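Side-chain contacts in glycoside hydrolase family 31 (Trueperella pyogenes, PDB 5I0F), which degrades cycloalternan, an alpha-glucan ring, probably by the retaining mechanism of family 31 through a covalent glycosyl-enzyme intermediate: residues Glu180-Leu185 with Tyr528-Glu533; Ala539-Ile544 with His667-Met672; Thr583-Met588 with Pro649-Met654. All coordinates share one frame; numbering follows the deposited sequence.

Interaction 1. Residues Glu180-Leu185 with Tyr528-Glu533; sequences ERYDQL and YWAGDE. With BGC (beta-D-glucopyranose), chain C; GLC (alpha-D-glucopyranose), chain B.
The Y182 ring meets A530 at its edge: the carbonyl oxygen of A530 lies near the ring plane, where Y182 OH donates a hydrogen bond to A530 O (2.8 Å). The bond meets the carbonyl at a C=O...O angle of 120° and comes from above the carbonyl plane, not along a lone pair. The W529 ring is also approached at its edge, by glucose, with W529 CZ2 3.4 Å from O2 of BGC. E180 reaches the same alanine as Y182. Its CG is anti to the backbone N (chi1 176°) and the extended chain carries OE2 to 3.3 Å from A530 CA and 3.5 Å from A530 CB, while W558 NE1 of the next barrel strand supplies the hydrogen bond that holds this oxygen. Two residues on from A530, D532 turns its carboxylate to the sugars, taking a hydrogen bond from BGC O2 at OD1 (2.7 Å); its OD2 lies 2.6 Å from GLC O3. Loop 180-185 thus packs from outside the barrel strands where strand 527-529 ends. D532 lies in the loop after that strand, at the C-terminal end of the barrel, where TIM-barrel glycosidases bind substrate.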
loop_
_atom_site.group_PDB
_atom_site.type_symbol
_atom_site.label_atom_id
_atom_site.label_comp_id
_atom_site.label_asym_id
_atom_site.label_seq_id
_atom_site.Cartn_x
_atom_site.Cartn_y
_atom_site.Cartn_z
ATOM N N GLU A 180 -4.976 -2.239 -5.960
ATOM C CA GLU A 180 -4.934 -3.502 -5.210
ATOM C C GLU A 180 -6.046 -3.490 -4.143
ATOM O O GLU A 180 -6.061 -2.627 -3.251
ATOM C CB GLU A 180 -3.551 -3.679 -4.592
ATOM C CG GLU A 180 -3.365 -4.908 -3.687
ATOM C CD GLU A 180 -2.010 -4.916 -3.024
ATOM O OE1 GLU A 180 -1.555 -3.812 -2.592
ATOM O OE2 GLU A 180 -1.383 -6.017 -2.918
ATOM N N ARG A 181 -6.970 -4.446 -4.242
ATOM C CA ARG A 181 -8.083 -4.541 -3.302
ATOM C C ARG A 181 -8.119 -5.923 -2.684
ATOM O O ARG A 181 -7.781 -6.908 -3.330
ATOM C CB ARG A 181 -9.425 -4.202 -3.983
ATOM C CG ARG A 181 -9.480 -2.813 -4.601
ATOM C CD ARG A 181 -9.618 -1.759 -3.512
ATOM N NE ARG A 181 -9.250 -0.434 -3.972
ATOM C CZ ARG A 181 -9.457 0.698 -3.290
ATOM N NH1 ARG A 181 -10.061 0.705 -2.102
ATOM N NH2 ARG A 181 -9.055 1.836 -3.824
ATOM N N TYR A 182 -8.538 -5.979 -1.424
ATOM C CA TYR A 182 -8.414 -7.171 -0.591
ATOM C C TYR A 182 -9.742 -7.838 -0.232
ATOM O O TYR A 182 -9.752 -8.910 0.367
ATOM C CB TYR A 182 -7.720 -6.771 0.716
ATOM C CG TYR A 182 -6.298 -6.293 0.537
ATOM C CD1 TYR A 182 -6.023 -4.983 0.125
ATOM C CD2 TYR A 182 -5.228 -7.120 0.828
ATOM C CE1 TYR A 182 -4.716 -4.536 -0.030
ATOM C CE2 TYR A 182 -3.941 -6.676 0.678
ATOM C CZ TYR A 182 -3.696 -5.375 0.257
ATOM O OH TYR A 182 -2.413 -4.916 0.134
ATOM N N ASP A 183 -10.847 -7.199 -0.580
ATOM C CA ASP A 183 -12.169 -7.629 -0.134
ATOM C C ASP A 183 -12.844 -8.475 -1.170
ATOM O O ASP A 183 -13.277 -9.582 -0.861
ATOM C CB ASP A 183 -13.056 -6.453 0.339
ATOM C CG ASP A 183 -13.099 -5.256 -0.617
ATOM O OD1 ASP A 183 -12.491 -5.268 -1.713
ATOM O OD2 ASP A 183 -13.788 -4.275 -0.243
ATOM N N GLN A 184 -12.944 -7.984 -2.399
ATOM C CA GLN A 184 -13.546 -8.784 -3.476
ATOM C C GLN A 184 -13.102 -8.278 -4.831
ATOM O O GLN A 184 -12.688 -7.108 -4.983
ATOM C CB GLN A 184 -15.088 -8.814 -3.361
ATOM C CG GLN A 184 -15.734 -7.453 -3.239
ATOM C CD GLN A 184 -17.218 -7.528 -2.842
ATOM O OE1 GLN A 184 -17.565 -7.897 -1.733
ATOM N NE2 GLN A 184 -18.077 -7.152 -3.744
ATOM N N LEU A 185 -13.176 -9.170 -5.814
ATOM C CA LEU A 185 -12.770 -8.850 -7.186
ATOM C C LEU A 185 -13.711 -7.835 -7.839
ATOM O O LEU A 185 -13.260 -6.818 -8.393
ATOM C CB LEU A 185 -12.728 -10.124 -8.040
ATOM C CG LEU A 185 -12.463 -10.001 -9.546
ATOM C CD1 LEU A 185 -11.092 -9.420 -9.783
ATOM C CD2 LEU A 185 -12.599 -11.344 -10.257
ATOM N N TYR A 528 6.028 -5.423 -6.273
ATOM C CA TYR A 528 5.088 -5.117 -5.199
ATOM C C TYR A 528 4.724 -6.343 -4.396
ATOM O O TYR A 528 4.642 -7.435 -4.931
ATOM C CB TYR A 528 3.836 -4.394 -5.730
ATOM C CG TYR A 528 4.241 -3.050 -6.271
ATOM C CD1 TYR A 528 4.738 -2.921 -7.566
ATOM C CD2 TYR A 528 4.272 -1.924 -5.437
ATOM C CE1 TYR A 528 5.232 -1.703 -8.032
ATOM C CE2 TYR A 528 4.721 -0.699 -5.910
ATOM C CZ TYR A 528 5.204 -0.598 -7.200
ATOM O OH TYR A 528 5.697 0.617 -7.606
ATOM N N TRP A 529 4.526 -6.171 -3.090
ATOM C CA TRP A 529 3.957 -7.234 -2.276
ATOM C C TRP A 529 2.752 -6.681 -1.535
ATOM O O TRP A 529 2.614 -5.466 -1.385
ATOM C CB TRP A 529 4.998 -7.915 -1.367
ATOM C CG TRP A 529 5.143 -7.352 0.023
ATOM C CD1 TRP A 529 4.617 -7.875 1.159
ATOM C CD2 TRP A 529 5.886 -6.192 0.421
ATOM N NE1 TRP A 529 4.927 -7.080 2.238
ATOM C CE2 TRP A 529 5.726 -6.053 1.818
ATOM C CE3 TRP A 529 6.682 -5.258 -0.260
ATOM C CZ2 TRP A 529 6.322 -5.014 2.550
ATOM C CZ3 TRP A 529 7.256 -4.222 0.461
ATOM C CH2 TRP A 529 7.064 -4.100 1.853
ATOM N N ALA A 530 1.878 -7.581 -1.080
ATOM C CA ALA A 530 0.568 -7.237 -0.539
ATOM C C ALA A 530 0.570 -6.703 0.908
ATOM O O ALA A 530 -0.477 -6.444 1.458
ATOM C CB ALA A 530 -0.331 -8.459 -0.626
ATOM N N GLY A 531 1.737 -6.491 1.496
ATOM C CA GLY A 531 1.839 -5.882 2.832
ATOM C C GLY A 531 1.661 -6.854 3.978
ATOM O O GLY A 531 1.981 -8.053 3.861
ATOM N N ASP A 532 1.168 -6.327 5.093
ATOM C CA ASP A 532 1.223 -7.022 6.370
ATOM C C ASP A 532 -0.056 -7.760 6.691
ATOM O O ASP A 532 -1.126 -7.144 6.719
ATOM C CB ASP A 532 1.447 -6.012 7.487
ATOM C CG ASP A 532 2.773 -5.321 7.407
ATOM O OD1 ASP A 532 3.669 -5.791 6.681
ATOM O OD2 ASP A 532 2.936 -4.314 8.142
ATOM N N GLU A 533 0.047 -9.057 6.998
ATOM C CA GLU A 533 -1.121 -9.816 7.435
ATOM C C GLU A 533 -0.822 -10.863 8.503
ATOM O O GLU A 533 0.318 -11.282 8.702
ATOM C CB GLU A 533 -1.831 -10.515 6.245
ATOM C CG GLU A 533 -3.096 -9.809 5.699
ATOM C CD GLU A 533 -4.305 -9.835 6.641
ATOM O OE1 GLU A 533 -4.133 -9.884 7.892
ATOM O OE2 GLU A 533 -5.468 -9.789 6.138
HETATM C C2 BGC C . 6.895 -4.252 6.222
HETATM C C3 BGC C . 7.315 -5.594 6.848
HETATM C C4 BGC C . 8.685 -5.437 7.499
HETATM C C5 BGC C . 8.687 -4.279 8.508
HETATM C C6 BGC C . 10.114 -4.028 8.978
HETATM C C1 BGC C . 7.657 -2.967 6.635
HETATM O O2 BGC C . 5.547 -4.112 5.729
HETATM O O3 BGC C . 7.324 -6.623 5.855
HETATM O O4 BGC C . 9.071 -6.660 8.156
HETATM O O5 BGC C . 8.133 -3.042 7.991
HETATM O O6 BGC C . 10.131 -3.114 10.080
HETATM C C1 GLC B . 4.662 -3.270 12.460
HETATM C C2 GLC B . 4.825 -3.948 11.098
HETATM C C3 GLC B . 5.313 -2.949 10.056
HETATM C C4 GLC B . 4.344 -1.780 9.982
HETATM C C5 GLC B . 4.277 -1.149 11.376
HETATM C C6 GLC B . 3.355 0.058 11.441
HETATM O O2 GLC B . 5.728 -5.051 11.219
HETATM O O3 GLC B . 5.407 -3.600 8.779
HETATM O O4 GLC B . 4.776 -0.834 8.983
HETATM O O5 GLC B . 3.830 -2.113 12.348
HETATM O O6 GLC B . 1.972 -0.317 11.348
#

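Interaction 2. Residues Ala539-Ile544 with His667-Met672; sequences AFRSSI and HPRQYM
R669 lies across helix 537-551 and touches both R541 and I544, one helical turn apart. From CB outward, its atoms meet first I544 and then R541. R669 CB lies 4.0 Å from I544 CG2, and CG stays close to the same methyl. At the end of this extended run R669 CD lies 3.5 Å from the backbone carbonyl oxygen R541 O, with R541 CB close by. The bend at chi3 (-61°) then turns NE over R541 CB and CG, and CZ follows, 3.9 Å from R541 CD. At the tip, R541 CD sits over one face of the R669 guanidinium, displaced toward its rim, and is 3.8 Å from R669 NH1. NH2 ends on a water, which accepts its hydrogen bond (R669 NH2 to water O, 2.9 Å) and donates a weak one to R541 O, a weak water link at most. The two guanidinium planes stand 58° apart and their charged atoms do not touch; R541 has its own partners, a salt bridge with E538 and a hydrogen bond to T683 O, which probably ease the like charges. Deeper in, I544 CG2, anti to the backbone N, also approaches Y671 CD1 obliquely at 4.3 Å, while the Y671 hydroxyl is taken up by F584 O. R669 is the third residue of a type I beta turn, H667 to Q670, that leads into strand 671-673. The contact is a domain interface, in which a turn of the C-terminal beta domain packs on the helix that follows the sixth strand of the TIM barrel.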
loop_
_atom_site.group_PDB
_atom_site.type_symbol
_atom_site.label_atom_id
_atom_site.label_comp_id
_atom_site.label_asym_id
_atom_site.label_seq_id
_atom_site.Cartn_x
_atom_site.Cartn_y
_atom_site.Cartn_z
ATOM N N ALA A 539 -6.878 -14.241 5.513
ATOM C CA ALA A 539 -5.821 -13.427 4.921
ATOM C C ALA A 539 -5.268 -14.017 3.605
ATOM O O ALA A 539 -4.948 -13.273 2.671
ATOM C CB ALA A 539 -4.705 -13.198 5.927
ATOM N N PHE A 540 -5.160 -15.343 3.554
ATOM C CA PHE A 540 -4.810 -16.079 2.334
ATOM C C PHE A 540 -5.797 -15.746 1.207
ATOM O O PHE A 540 -5.383 -15.321 0.117
ATOM C CB PHE A 540 -4.771 -17.591 2.690
ATOM C CG PHE A 540 -4.450 -18.545 1.563
ATOM C CD1 PHE A 540 -3.897 -18.154 0.355
ATOM C CD2 PHE A 540 -4.707 -19.904 1.755
ATOM C CE1 PHE A 540 -3.600 -19.075 -0.632
ATOM C CE2 PHE A 540 -4.393 -20.843 0.768
ATOM C CZ PHE A 540 -3.865 -20.423 -0.433
ATOM N N ARG A 541 -7.098 -15.900 1.474
ATOM C CA ARG A 541 -8.107 -15.543 0.464
ATOM C C ARG A 541 -8.011 -14.087 0.034
ATOM O O ARG A 541 -8.095 -13.788 -1.174
ATOM C CB ARG A 541 -9.522 -15.845 0.960
ATOM C CG ARG A 541 -9.751 -17.342 1.143
ATOM C CD ARG A 541 -11.166 -17.718 1.578
ATOM N NE ARG A 541 -11.467 -17.369 2.960
ATOM C CZ ARG A 541 -11.427 -18.191 4.028
ATOM N NH1 ARG A 541 -11.736 -17.699 5.221
ATOM N NH2 ARG A 541 -11.094 -19.481 3.953
ATOM N N SER A 542 -7.846 -13.186 1.003
ATOM C CA SER A 542 -7.712 -11.746 0.698
ATOM C C SER A 542 -6.506 -11.445 -0.154
ATOM O O SER A 542 -6.567 -10.591 -1.066
ATOM C CB SER A 542 -7.657 -10.896 1.967
ATOM O OG SER A 542 -8.905 -10.982 2.635
ATOM N N SER A 543 -5.420 -12.170 0.100
ATOM C CA SER A 543 -4.183 -11.974 -0.649
ATOM C C SER A 543 -4.335 -12.396 -2.113
ATOM O O SER A 543 -3.815 -11.721 -2.985
ATOM C CB SER A 543 -2.976 -12.641 0.034
ATOM O OG SER A 543 -2.786 -12.192 1.404
ATOM N N ILE A 544 -5.074 -13.473 -2.388
ATOM C CA ILE A 544 -5.351 -13.864 -3.793
ATOM C C ILE A 544 -6.095 -12.727 -4.528
ATOM O O ILE A 544 -5.751 -12.362 -5.645
ATOM C CB ILE A 544 -6.158 -15.176 -3.873
ATOM C CG1 ILE A 544 -5.359 -16.334 -3.266
ATOM C CG2 ILE A 544 -6.558 -15.498 -5.328
ATOM C CD1 ILE A 544 -6.193 -17.567 -2.956
ATOM N N HIS A 667 -16.573 -17.554 -9.696
ATOM C CA HIS A 667 -15.308 -18.144 -9.252
ATOM C C HIS A 667 -14.188 -17.103 -9.228
ATOM O O HIS A 667 -13.196 -17.217 -9.933
ATOM C CB HIS A 667 -14.991 -19.338 -10.142
ATOM C CG HIS A 667 -16.132 -20.301 -10.250
ATOM N ND1 HIS A 667 -16.269 -21.398 -9.432
ATOM C CD2 HIS A 667 -17.227 -20.289 -11.047
ATOM C CE1 HIS A 667 -17.382 -22.035 -9.736
ATOM N NE2 HIS A 667 -17.982 -21.381 -10.711
ATOM N N PRO A 668 -14.344 -16.083 -8.383
ATOM C CA PRO A 668 -13.417 -14.955 -8.414
ATOM C C PRO A 668 -12.007 -15.188 -7.836
ATOM O O PRO A 668 -11.165 -14.286 -7.980
ATOM C CB PRO A 668 -14.159 -13.891 -7.629
ATOM C CG PRO A 668 -14.907 -14.681 -6.597
ATOM C CD PRO A 668 -15.353 -15.928 -7.322
ATOM N N ARG A 669 -11.747 -16.321 -7.165
ATOM C CA ARG A 669 -10.378 -16.641 -6.709
ATOM C C ARG A 669 -9.695 -17.762 -7.518
ATOM O O ARG A 669 -8.682 -18.328 -7.071
ATOM C CB ARG A 669 -10.349 -16.904 -5.194
ATOM C CG ARG A 669 -10.556 -15.636 -4.371
ATOM C CD ARG A 669 -10.327 -15.865 -2.883
ATOM N NE ARG A 669 -11.283 -16.862 -2.410
ATOM C CZ ARG A 669 -12.486 -16.615 -1.870
ATOM N NH1 ARG A 669 -13.270 -17.637 -1.534
ATOM N NH2 ARG A 669 -12.911 -15.369 -1.642
ATOM N N GLN A 670 -10.222 -18.090 -8.697
ATOM C CA GLN A 670 -9.387 -18.745 -9.720
ATOM C C GLN A 670 -8.862 -17.675 -10.638
ATOM O O GLN A 670 -9.459 -16.610 -10.777
ATOM C CB GLN A 670 -10.055 -19.867 -10.540
ATOM C CG GLN A 670 -11.550 -19.984 -10.512
ATOM C CD GLN A 670 -12.102 -21.133 -11.348
ATOM O OE1 GLN A 670 -12.653 -22.081 -10.812
ATOM N NE2 GLN A 670 -12.019 -21.008 -12.665
ATOM N N TYR A 671 -7.726 -17.966 -11.259
ATOM C CA TYR A 671 -7.089 -17.015 -12.129
ATOM C C TYR A 671 -6.173 -17.733 -13.109
ATOM O O TYR A 671 -5.772 -18.866 -12.876
ATOM C CB TYR A 671 -6.291 -15.997 -11.294
ATOM C CG TYR A 671 -5.164 -16.593 -10.485
ATOM C CD1 TYR A 671 -5.386 -17.102 -9.195
ATOM C CD2 TYR A 671 -3.869 -16.658 -11.007
ATOM C CE1 TYR A 671 -4.351 -17.660 -8.456
ATOM C CE2 TYR A 671 -2.825 -17.188 -10.277
ATOM C CZ TYR A 671 -3.064 -17.687 -9.003
ATOM O OH TYR A 671 -2.035 -18.261 -8.277
ATOM N N MET A 672 -5.844 -17.035 -14.187
ATOM C CA MET A 672 -4.879 -17.516 -15.143
ATOM C C MET A 672 -3.492 -17.035 -14.699
ATOM O O MET A 672 -3.330 -15.895 -14.213
ATOM C CB MET A 672 -5.213 -17.005 -16.556
ATOM C CG MET A 672 -6.577 -17.443 -17.095
ATOM S SD MET A 672 -6.722 -19.232 -17.282
ATOM C CE MET A 672 -5.442 -19.596 -18.481
HETATM O O HOH W 1 -11.451 -12.903 -1.299
#

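Interaction 3. Residues Thr583-Met588 with Pro649-Met654; sequences TFMPIM and PLMRAM
The backbones come nearest at M585 and M651, whose CA atoms are 6.4 Å apart, where the loop entering strand 587-590 passes the short strand 651-652. What joins them is apolar. M651 holds its CG anti to the backbone N (chi1 -177°), and its extended chain is long enough to pass P586 and bring CE to M585. Its CB lies 3.8 Å from P586 CG, its SD 3.8 Å from P586 CD, and its terminal CE touches M585 at CG (3.9 Å), SD and CE. The proline ring and M651 stand at about a right angle, whereas the M585 chain runs aslant to that of M651. L650 comes alongside the proline, its CD2 4.0 Å from P586 CB. Within 649-654, R652 binds P649 O side-on through NE (2.9 Å) and NH2 (3.0 Å), with that oxygen in the guanidinium plane, at its edge; NH1 makes salt bridges with D657 and D675. W558 of barrel strand 558-561 packs on both M585 and M651, as does Y671 of strand 671-673, placing this apolar patch between the barrel and the C-terminal sheet. Helix 617-646 borders it: R629 hydrogen-bonds the carbonyls of M585 and P586, and T640 touches L650.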
loop_
_atom_site.group_PDB
_atom_site.type_symbol
_atom_site.label_atom_id
_atom_site.label_comp_id
_atom_site.label_asym_id
_atom_site.label_seq_id
_atom_site.Cartn_x
_atom_site.Cartn_y
_atom_site.Cartn_z
ATOM N N THR A 583 3.583 -20.732 -5.353
ATOM C CA THR A 583 4.347 -21.320 -6.455
ATOM C C THR A 583 3.825 -20.882 -7.833
ATOM O O THR A 583 4.592 -20.821 -8.805
ATOM C CB THR A 583 4.364 -22.865 -6.304
ATOM O OG1 THR A 583 4.988 -23.192 -5.064
ATOM C CG2 THR A 583 5.118 -23.575 -7.412
ATOM N N PHE A 584 2.527 -20.590 -7.923
ATOM C CA PHE A 584 1.886 -20.171 -9.165
ATOM C C PHE A 584 1.431 -18.699 -9.130
ATOM O O PHE A 584 0.366 -18.373 -9.661
ATOM C CB PHE A 584 0.690 -21.094 -9.466
ATOM C CG PHE A 584 1.102 -22.505 -9.752
ATOM C CD1 PHE A 584 1.275 -23.418 -8.726
ATOM C CD2 PHE A 584 1.388 -22.895 -11.046
ATOM C CE1 PHE A 584 1.697 -24.710 -8.998
ATOM C CE2 PHE A 584 1.804 -24.195 -11.328
ATOM C CZ PHE A 584 1.960 -25.098 -10.298
ATOM N N MET A 585 2.254 -17.840 -8.529
ATOM C CA MET A 585 2.076 -16.397 -8.527
ATOM C C MET A 585 3.342 -15.700 -8.989
ATOM O O MET A 585 4.398 -16.337 -9.055
ATOM C CB MET A 585 1.656 -15.919 -7.131
ATOM C CG MET A 585 0.263 -16.406 -6.746
ATOM S SD MET A 585 -0.221 -16.088 -5.032
ATOM C CE MET A 585 -1.732 -17.029 -4.916
ATOM N N PRO A 586 3.253 -14.389 -9.329
ATOM C CA PRO A 586 4.420 -13.750 -9.977
ATOM C C PRO A 586 5.706 -13.736 -9.128
ATOM O O PRO A 586 6.741 -14.183 -9.612
ATOM C CB PRO A 586 3.920 -12.333 -10.296
ATOM C CG PRO A 586 2.418 -12.481 -10.373
ATOM C CD PRO A 586 2.075 -13.498 -9.330
ATOM N N ILE A 587 5.593 -13.325 -7.856
ATOM C CA ILE A 587 6.716 -13.313 -6.921
ATOM C C ILE A 587 6.385 -14.225 -5.753
ATOM O O ILE A 587 5.326 -14.084 -5.114
ATOM C CB ILE A 587 7.039 -11.906 -6.402
ATOM C CG1 ILE A 587 7.251 -10.924 -7.568
ATOM C CG2 ILE A 587 8.222 -11.927 -5.452
ATOM C CD1 ILE A 587 8.420 -11.233 -8.458
ATOM N N MET A 588 7.278 -15.185 -5.528
ATOM C CA MET A 588 7.125 -16.217 -4.503
ATOM C C MET A 588 8.099 -15.922 -3.363
ATOM O O MET A 588 9.323 -15.946 -3.566
ATOM C CB MET A 588 7.408 -17.594 -5.115
ATOM C CG MET A 588 7.252 -18.733 -4.126
ATOM S SD MET A 588 7.833 -20.285 -4.840
ATOM C CE MET A 588 7.259 -21.403 -3.561
ATOM N N PRO A 649 -2.212 -8.786 -17.569
ATOM C CA PRO A 649 -1.570 -9.224 -16.334
ATOM C C PRO A 649 -0.929 -10.608 -16.472
ATOM O O PRO A 649 -1.288 -11.361 -17.366
ATOM C CB PRO A 649 -2.727 -9.307 -15.336
ATOM C CG PRO A 649 -3.881 -8.619 -15.968
ATOM C CD PRO A 649 -3.672 -8.665 -17.435
ATOM N N LEU A 650 -0.007 -10.932 -15.578
ATOM C CA LEU A 650 0.526 -12.293 -15.466
ATOM C C LEU A 650 -0.402 -13.070 -14.543
ATOM O O LEU A 650 -0.890 -14.116 -14.908
ATOM C CB LEU A 650 1.957 -12.294 -14.940
ATOM C CG LEU A 650 2.646 -13.644 -14.780
ATOM C CD1 LEU A 650 2.851 -14.306 -16.134
ATOM C CD2 LEU A 650 3.983 -13.456 -14.084
ATOM N N MET A 651 -0.663 -12.528 -13.357
ATOM C CA MET A 651 -1.696 -13.054 -12.458
ATOM C C MET A 651 -3.008 -12.414 -12.856
ATOM O O MET A 651 -3.260 -11.249 -12.556
ATOM C CB MET A 651 -1.340 -12.753 -10.999
ATOM C CG MET A 651 -2.308 -13.321 -9.985
ATOM S SD MET A 651 -1.602 -13.199 -8.327
ATOM C CE MET A 651 -2.839 -14.073 -7.363
ATOM N N ARG A 652 -3.833 -13.189 -13.568
ATOM C CA ARG A 652 -4.762 -12.616 -14.549
ATOM C C ARG A 652 -6.189 -13.035 -14.252
ATOM O O ARG A 652 -6.521 -14.215 -14.329
ATOM C CB ARG A 652 -4.351 -13.055 -15.969
ATOM C CG ARG A 652 -5.225 -12.545 -17.114
ATOM C CD ARG A 652 -4.792 -13.151 -18.453
ATOM N NE ARG A 652 -3.360 -12.908 -18.682
ATOM C CZ ARG A 652 -2.660 -13.383 -19.710
ATOM N NH1 ARG A 652 -3.245 -14.114 -20.649
ATOM N NH2 ARG A 652 -1.368 -13.098 -19.806
ATOM N N ALA A 653 -7.045 -12.073 -13.935
ATOM C CA ALA A 653 -8.465 -12.369 -13.785
ATOM C C ALA A 653 -9.014 -13.059 -15.040
ATOM O O ALA A 653 -8.543 -12.842 -16.160
ATOM C CB ALA A 653 -9.236 -11.117 -13.499
ATOM N N MET A 654 -10.028 -13.880 -14.841
ATOM C CA MET A 654 -10.589 -14.703 -15.921
ATOM C C MET A 654 -11.204 -13.884 -17.051
ATOM O O MET A 654 -11.241 -14.326 -18.201
ATOM C CB MET A 654 -11.653 -15.621 -15.357
ATOM C CG MET A 654 -11.163 -16.503 -14.235
ATOM S SD MET A 654 -10.346 -17.957 -14.878
ATOM C CE MET A 654 -11.842 -18.888 -15.180
#

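Overall arrangement
Interaction 1 is buried nearest the centre of the chain and works through a tyrosine-to-carbonyl hydrogen bond beside the sugar site. Interactions 2 and 3 both join the TIM barrel to the C-terminal sheet, through neighbouring strands 671-673 and 651-652, yet differ in chemistry: interaction 2 is partly buried, an arginine packed over an arginine chain with a weak water link, whereas interaction 3 is fully buried and apolar across its segments. Backbone pairing of M672 with R652 ties these two together, and Q670 packs on M654. Interaction 1 connects to interaction 2 because strand 527-529 leads on to helix 537-551, and E533, in the loop between them, packs on A539 of the helix.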